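Side-chain contact in 2'-deoxycytidine 5'-triphosphate deaminase (Agrobacterium tumefaciens, PDB 2R9Q), which probably deaminates dCTP to dUTP, releasing ammonia and supplying the precursor of dUMP for thymidylate synthesis: residues B[84-87]-B[91-94]. Residues are numbered along the deposited sequence; the frame is centred on the assembly and turned at random.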
loop_
_atom_site.group_PDB
_atom_site.type_symbol
_atom_site.label_atom_id
_atom_site.label_comp_id
_atom_site.label_asym_id
_atom_site.label_seq_id
_atom_site.Cartn_x
_atom_site.Cartn_y
_atom_site.Cartn_z
ATOM N N ALA B 84 -18.162 -3.788 -18.697
ATOM C CA ALA B 84 -18.019 -3.718 -17.269
ATOM C C ALA B 84 -16.628 -3.251 -16.925
ATOM O O ALA B 84 -15.673 -3.624 -17.568
ATOM C CB ALA B 84 -18.278 -5.100 -16.646
ATOM N N VAL B 85 -16.527 -2.478 -15.860
ATOM C CA VAL B 85 -15.260 -2.111 -15.271
ATOM C C VAL B 85 -14.772 -3.196 -14.310
ATOM O O VAL B 85 -15.453 -3.602 -13.393
ATOM C CB VAL B 85 -15.330 -0.792 -14.469
ATOM C CG1 VAL B 85 -13.923 -0.320 -14.014
ATOM C CG2 VAL B 85 -16.081 0.244 -15.234
ATOM N N LEU B 86 -13.549 -3.622 -14.556
ATOM C CA LEU B 86 -12.816 -4.484 -13.684
ATOM C C LEU B 86 -11.813 -3.613 -12.903
ATOM O O LEU B 86 -11.003 -2.881 -13.466
ATOM C CB LEU B 86 -12.180 -5.633 -14.496
ATOM C CG LEU B 86 -13.057 -6.434 -15.486
ATOM C CD1 LEU B 86 -12.234 -7.545 -16.188
ATOM C CD2 LEU B 86 -14.393 -6.993 -14.937
ATOM N N GLU B 87 -11.925 -3.660 -11.587
ATOM C CA GLU B 87 -11.112 -2.837 -10.718
ATOM C C GLU B 87 -9.793 -3.536 -10.324
ATOM O O GLU B 87 -9.682 -4.781 -10.330
ATOM C CB GLU B 87 -11.906 -2.400 -9.469
ATOM C CG GLU B 87 -13.218 -1.696 -9.788
ATOM C CD GLU B 87 -13.091 -0.279 -10.320
ATOM O OE1 GLU B 87 -11.969 0.265 -10.406
ATOM O OE2 GLU B 87 -14.148 0.311 -10.646
ATOM N N VAL B 91 -10.450 -9.958 -8.594
ATOM C CA VAL B 91 -10.266 -11.168 -9.376
ATOM C C VAL B 91 -11.601 -11.539 -10.019
ATOM O O VAL B 91 -12.651 -11.551 -9.377
ATOM C CB VAL B 91 -9.642 -12.333 -8.522
ATOM C CG1 VAL B 91 -9.244 -13.512 -9.377
ATOM C CG2 VAL B 91 -8.455 -11.838 -7.708
ATOM N N TYR B 92 -11.542 -11.775 -11.316
ATOM C CA TYR B 92 -12.700 -12.134 -12.125
ATOM C C TYR B 92 -12.405 -13.370 -12.938
ATOM O O TYR B 92 -11.314 -13.513 -13.462
ATOM C CB TYR B 92 -13.095 -10.977 -13.073
ATOM C CG TYR B 92 -13.294 -9.636 -12.401
ATOM C CD1 TYR B 92 -14.527 -9.263 -11.892
ATOM C CD2 TYR B 92 -12.244 -8.751 -12.278
ATOM C CE1 TYR B 92 -14.707 -8.045 -11.282
ATOM C CE2 TYR B 92 -12.399 -7.530 -11.672
ATOM C CZ TYR B 92 -13.632 -7.168 -11.174
ATOM O OH TYR B 92 -13.759 -5.937 -10.581
ATOM N N ILE B 93 -13.356 -14.288 -13.006
ATOM C CA ILE B 93 -13.284 -15.431 -13.931
ATOM C C ILE B 93 -14.300 -15.204 -15.049
ATOM O O ILE B 93 -15.439 -14.811 -14.797
ATOM C CB ILE B 93 -13.529 -16.818 -13.251
ATOM C CG1 ILE B 93 -12.804 -16.926 -11.899
ATOM C CG2 ILE B 93 -13.105 -17.967 -14.163
ATOM C CD1 ILE B 93 -11.361 -16.919 -11.975
ATOM N N VAL B 94 -13.843 -15.411 -16.285
ATOM C CA VAL B 94 -14.618 -15.149 -17.493
ATOM C C VAL B 94 -14.582 -16.354 -18.437
ATOM O O VAL B 94 -13.513 -16.698 -18.960
ATOM C CB VAL B 94 -14.140 -13.874 -18.200
ATOM C CG1 VAL B 94 -14.971 -13.611 -19.425
ATOM C CG2 VAL B 94 -14.206 -12.716 -17.246
#
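Tyr-92 reaches from its strand across to Leu-86 and the backbone of Glu-87, and this one side chain carries nearly the whole contact between 91-94 and 84-87. Before it in the chain, Val-91 points its side chain away from 84-87. At Tyr-92 the side chain leaves toward the other segment, with CG beside the backbone N and opposite the carbonyl carbon (chi1 -53°). Leu-86 comes the other way and lies alongside, its end over the ring while the ring's outer edge reaches the Leu-86 backbone. Leu-86 CD2 sits over the middle of the Tyr-92 ring, 3.6 Å from its centroid and 1° off the normal, a CH-pi contact centred on the face. Closer to the backbone, Leu-86 CB packs against Tyr-92 CE2 at 3.4 Å, and Leu-86 CA lies 3.7 Å from the same Tyr-92 CE2. The phenol oxygen accepts a nearly straight hydrogen bond from the backbone, Glu-87 N to Tyr-92 OH, 3.1 Å with an N-H...O angle of 167°; the donor lies near the ring plane. A side chain of one sheet thus satisfies a backbone donor just past the end of a strand of another. The Glu-87 chain bends at chi2 and carries its carboxylate off from the tyrosine, OE2 salt-bridged to Arg-53 of a second subunit. Though only three residues separate the segments, they join different sheets of the dUTPase-like N-terminal domain: strand 91-101 runs between 50-54 and 143-150, strand 84-86 pairs with 155-157, and Leu-86 also touches Ile-148, Pro-150, Ile-155 and Val-157.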